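Adhesion and penetration protein autotransporter (Haemophilus influenzae, PDB 3SYJ) is probably a serine protease that promotes adherence to and invasion of host cells by binding a host structure, and self-associates to drive bacterial aggregation. Local coordinates at residues A[62-73]-A[114-125]. Residues are numbered along the deposited sequence; the frame is centred on the assembly and turned at random.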
# COMPACT_ATOMS: atom_id res chain seq x y z
N LEU A 62 -22.02 -16.81 -57.39
CA LEU A 62 -22.70 -15.51 -57.40
C LEU A 62 -21.82 -14.43 -58.05
O LEU A 62 -20.80 -14.04 -57.49
CB LEU A 62 -23.07 -15.12 -55.96
CG LEU A 62 -24.03 -13.94 -55.74
CD1 LEU A 62 -25.44 -14.22 -56.25
CD2 LEU A 62 -24.06 -13.59 -54.26
N VAL A 63 -22.23 -13.96 -59.23
CA VAL A 63 -21.44 -13.00 -59.98
C VAL A 63 -22.03 -11.58 -59.97
O VAL A 63 -21.38 -10.62 -60.37
CB VAL A 63 -21.23 -13.46 -61.45
CG1 VAL A 63 -20.52 -14.82 -61.50
CG2 VAL A 63 -22.55 -13.53 -62.18
N GLU A 64 -23.28 -11.46 -59.51
CA GLU A 64 -23.88 -10.15 -59.26
C GLU A 64 -24.91 -10.34 -58.16
O GLU A 64 -25.10 -11.46 -57.69
CB GLU A 64 -24.54 -9.60 -60.53
CG GLU A 64 -24.05 -8.20 -60.93
CD GLU A 64 -24.27 -7.14 -59.85
OE1 GLU A 64 -23.32 -6.38 -59.56
OE2 GLU A 64 -25.38 -7.07 -59.28
N ASN A 65 -25.56 -9.25 -57.74
CA ASN A 65 -26.52 -9.32 -56.65
C ASN A 65 -27.66 -10.31 -56.90
O ASN A 65 -28.13 -10.97 -55.98
CB ASN A 65 -27.05 -7.93 -56.31
CG ASN A 65 -25.97 -7.00 -55.79
OD1 ASN A 65 -25.91 -5.82 -56.16
ND2 ASN A 65 -25.09 -7.53 -54.94
N GLN A 66 -28.12 -10.40 -58.15
CA GLN A 66 -29.17 -11.36 -58.49
C GLN A 66 -28.82 -12.24 -59.69
O GLN A 66 -29.71 -12.68 -60.41
CB GLN A 66 -30.53 -10.66 -58.70
CG GLN A 66 -30.55 -9.61 -59.82
CD GLN A 66 -31.96 -9.05 -60.10
OE1 GLN A 66 -32.97 -9.65 -59.74
NE2 GLN A 66 -32.01 -7.89 -60.76
N TYR A 67 -27.53 -12.50 -59.91
CA TYR A 67 -27.12 -13.35 -61.02
C TYR A 67 -26.09 -14.42 -60.62
O TYR A 67 -25.18 -14.17 -59.82
CB TYR A 67 -26.57 -12.53 -62.18
CG TYR A 67 -27.59 -11.61 -62.81
CD1 TYR A 67 -28.34 -12.02 -63.90
CD2 TYR A 67 -27.79 -10.33 -62.31
CE1 TYR A 67 -29.26 -11.18 -64.48
CE2 TYR A 67 -28.72 -9.48 -62.88
CZ TYR A 67 -29.45 -9.91 -63.96
OH TYR A 67 -30.37 -9.07 -64.54
N ILE A 68 -26.24 -15.61 -61.18
CA ILE A 68 -25.28 -16.68 -60.99
C ILE A 68 -24.75 -17.14 -62.33
O ILE A 68 -25.23 -16.69 -63.38
CB ILE A 68 -25.89 -17.88 -60.25
CG1 ILE A 68 -27.16 -18.36 -60.98
CG2 ILE A 68 -26.19 -17.52 -58.81
CD1 ILE A 68 -27.74 -19.64 -60.41
N VAL A 69 -23.76 -18.02 -62.30
CA VAL A 69 -23.19 -18.58 -63.52
C VAL A 69 -23.05 -20.09 -63.37
O VAL A 69 -22.74 -20.58 -62.28
CB VAL A 69 -21.83 -17.94 -63.86
CG1 VAL A 69 -20.74 -18.45 -62.92
CG2 VAL A 69 -21.46 -18.23 -65.29
N SER A 70 -23.29 -20.82 -64.45
CA SER A 70 -23.20 -22.28 -64.45
C SER A 70 -23.24 -22.76 -65.90
O SER A 70 -23.23 -21.94 -66.81
CB SER A 70 -24.36 -22.88 -63.65
OG SER A 70 -24.17 -24.27 -63.44
N VAL A 71 -23.28 -24.07 -66.12
CA VAL A 71 -23.41 -24.60 -67.48
C VAL A 71 -24.88 -24.77 -67.86
O VAL A 71 -25.73 -25.09 -67.02
CB VAL A 71 -22.64 -25.96 -67.68
CG1 VAL A 71 -21.12 -25.74 -67.68
CG2 VAL A 71 -23.04 -26.99 -66.63
N ALA A 72 -25.19 -24.55 -69.14
CA ALA A 72 -26.55 -24.73 -69.65
C ALA A 72 -27.07 -26.15 -69.45
O ALA A 72 -28.26 -26.35 -69.21
CB ALA A 72 -26.62 -24.35 -71.12
N HIS A 73 -26.19 -27.15 -69.54
CA HIS A 73 -26.65 -28.53 -69.48
C HIS A 73 -27.14 -28.92 -68.09
O HIS A 73 -27.77 -29.96 -67.91
CB HIS A 73 -25.64 -29.53 -70.09
CG HIS A 73 -24.57 -30.00 -69.15
ND1 HIS A 73 -23.24 -29.66 -69.30
CD2 HIS A 73 -24.62 -30.83 -68.08
CE1 HIS A 73 -22.52 -30.23 -68.36
NE2 HIS A 73 -23.34 -30.95 -67.60
N ASP A 114 -22.08 -23.02 -76.39
CA ASP A 114 -23.35 -22.69 -75.75
C ASP A 114 -23.71 -23.51 -74.50
O ASP A 114 -24.84 -23.46 -74.03
CB ASP A 114 -24.50 -22.70 -76.77
CG ASP A 114 -24.69 -24.06 -77.45
OD1 ASP A 114 -24.10 -25.05 -76.97
OD2 ASP A 114 -25.42 -24.13 -78.45
N ASP A 115 -22.75 -24.27 -73.97
CA ASP A 115 -22.95 -24.91 -72.67
C ASP A 115 -22.56 -23.90 -71.59
O ASP A 115 -21.50 -24.00 -70.96
CB ASP A 115 -22.13 -26.19 -72.56
CG ASP A 115 -22.61 -27.12 -71.44
OD1 ASP A 115 -23.63 -26.81 -70.78
OD2 ASP A 115 -21.97 -28.17 -71.24
N TYR A 116 -23.43 -22.92 -71.39
CA TYR A 116 -23.12 -21.78 -70.53
C TYR A 116 -24.39 -20.99 -70.31
O TYR A 116 -25.08 -20.66 -71.27
CB TYR A 116 -22.07 -20.90 -71.21
CG TYR A 116 -21.53 -19.78 -70.37
CD1 TYR A 116 -20.22 -19.80 -69.92
CD2 TYR A 116 -22.32 -18.69 -70.02
CE1 TYR A 116 -19.70 -18.77 -69.16
CE2 TYR A 116 -21.82 -17.65 -69.25
CZ TYR A 116 -20.51 -17.70 -68.82
OH TYR A 116 -19.98 -16.68 -68.06
N HIS A 117 -24.70 -20.67 -69.06
CA HIS A 117 -25.83 -19.78 -68.78
C HIS A 117 -25.63 -18.87 -67.56
O HIS A 117 -24.83 -19.17 -66.67
CB HIS A 117 -27.16 -20.55 -68.71
CG HIS A 117 -27.31 -21.43 -67.51
ND1 HIS A 117 -28.30 -22.39 -67.41
CD2 HIS A 117 -26.60 -21.51 -66.36
CE1 HIS A 117 -28.19 -23.02 -66.25
NE2 HIS A 117 -27.17 -22.50 -65.59
N ASN A 118 -26.36 -17.75 -67.55
CA ASN A 118 -26.27 -16.74 -66.49
C ASN A 118 -27.62 -16.48 -65.83
O ASN A 118 -28.23 -15.44 -66.07
CB ASN A 118 -25.74 -15.43 -67.07
CG ASN A 118 -24.27 -15.23 -66.83
OD1 ASN A 118 -23.80 -15.32 -65.70
ND2 ASN A 118 -23.53 -14.95 -67.89
N PRO A 119 -28.09 -17.42 -65.01
CA PRO A 119 -29.42 -17.33 -64.39
C PRO A 119 -29.62 -16.06 -63.57
O PRO A 119 -28.71 -15.59 -62.88
CB PRO A 119 -29.47 -18.56 -63.48
CG PRO A 119 -28.51 -19.52 -64.08
CD PRO A 119 -27.41 -18.68 -64.67
N ARG A 120 -30.83 -15.51 -63.66
CA ARG A 120 -31.26 -14.39 -62.84
C ARG A 120 -32.12 -14.94 -61.70
O ARG A 120 -32.95 -15.82 -61.92
CB ARG A 120 -32.08 -13.42 -63.70
CG ARG A 120 -32.55 -12.15 -63.02
CD ARG A 120 -33.52 -11.38 -63.90
NE ARG A 120 -33.69 -10.00 -63.46
CZ ARG A 120 -34.77 -9.25 -63.70
NH1 ARG A 120 -35.79 -9.75 -64.38
NH2 ARG A 120 -34.83 -8.01 -63.25
N LEU A 121 -31.88 -14.45 -60.49
CA LEU A 121 -32.60 -14.90 -59.29
C LEU A 121 -33.74 -13.94 -58.97
O LEU A 121 -33.74 -12.81 -59.42
CB LEU A 121 -31.64 -14.98 -58.11
CG LEU A 121 -30.41 -15.85 -58.38
CD1 LEU A 121 -29.46 -15.83 -57.18
CD2 LEU A 121 -30.84 -17.27 -58.70
N HIS A 122 -34.71 -14.39 -58.19
CA HIS A 122 -35.88 -13.57 -57.93
C HIS A 122 -35.66 -12.52 -56.84
O HIS A 122 -36.43 -11.57 -56.73
CB HIS A 122 -37.14 -14.42 -57.67
CG HIS A 122 -37.27 -14.92 -56.26
ND1 HIS A 122 -36.29 -15.66 -55.63
CD2 HIS A 122 -38.29 -14.82 -55.37
CE1 HIS A 122 -36.69 -15.97 -54.41
NE2 HIS A 122 -37.89 -15.47 -54.23
N LYS A 123 -34.59 -12.68 -56.06
CA LYS A 123 -34.25 -11.73 -55.00
C LYS A 123 -32.77 -11.36 -55.01
O LYS A 123 -31.94 -12.17 -55.43
CB LYS A 123 -34.60 -12.30 -53.63
CG LYS A 123 -36.08 -12.46 -53.36
CD LYS A 123 -36.75 -11.13 -53.09
CE LYS A 123 -38.22 -11.34 -52.72
NZ LYS A 123 -38.90 -10.06 -52.33
N PHE A 124 -32.44 -10.16 -54.54
CA PHE A 124 -31.04 -9.79 -54.30
C PHE A 124 -30.50 -10.72 -53.22
O PHE A 124 -31.16 -10.93 -52.20
CB PHE A 124 -30.90 -8.35 -53.81
CG PHE A 124 -31.18 -7.30 -54.85
CD1 PHE A 124 -31.37 -7.65 -56.17
CD2 PHE A 124 -31.20 -5.96 -54.50
CE1 PHE A 124 -31.62 -6.67 -57.13
CE2 PHE A 124 -31.44 -4.97 -55.45
CZ PHE A 124 -31.65 -5.33 -56.77
N VAL A 125 -29.30 -11.26 -53.43
CA VAL A 125 -28.69 -12.13 -52.43
C VAL A 125 -28.00 -11.31 -51.35
O VAL A 125 -27.18 -10.45 -51.64
CB VAL A 125 -27.67 -13.11 -53.07
CG1 VAL A 125 -26.92 -13.89 -51.97
CG2 VAL A 125 -28.37 -14.05 -54.05
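His73 and Asp115 meet through two hydrogen bonds. The ring nitrogen His73 ND1 gives a bond of 2.8 Å to Asp115 OD2. It is nearly linear (170°); the carboxylate uses its syn lone pair and OD2 lies in the imidazole plane, which would help hold the ring's rotation. The backbone His73 N reaches Asp115 OD1 at 2.9 Å. Asp115 swings its carboxylate toward His73 by placing CG opposite the backbone N (chi1 -162°), and Arg239 adds a salt bridge to OD2. Backbone bonds join the two segments further along. Ser70 and His117 form an antiparallel hydrogen-bonded pair, His117 N to Ser70 O being 3.0 Å, while Ile68 N donates to Pro119 O and Leu121 N to Gln66 O. At the turn 64-67, Asn65 O accepts Val125 N at 2.8 Å. The His117 imidazole is packed as well: Ala72 CA lies over one face, a CH-pi contact 4.1 Å from the centroid, and His117 ND1 is hydrogen-bonded to the side chain of Asn103. Among apolar contacts, Ile68 CG1 presses on Pro119 CB at 3.4 Å, tighter than usual, and Leu62 meets Val125 tip to tip. With the His73 side chain beside Ser218, the active-site serine assigned by similarity, this geometry is consistent with the Ser-His-Asp catalytic triad of a chymotrypsin-like S6 peptidase domain.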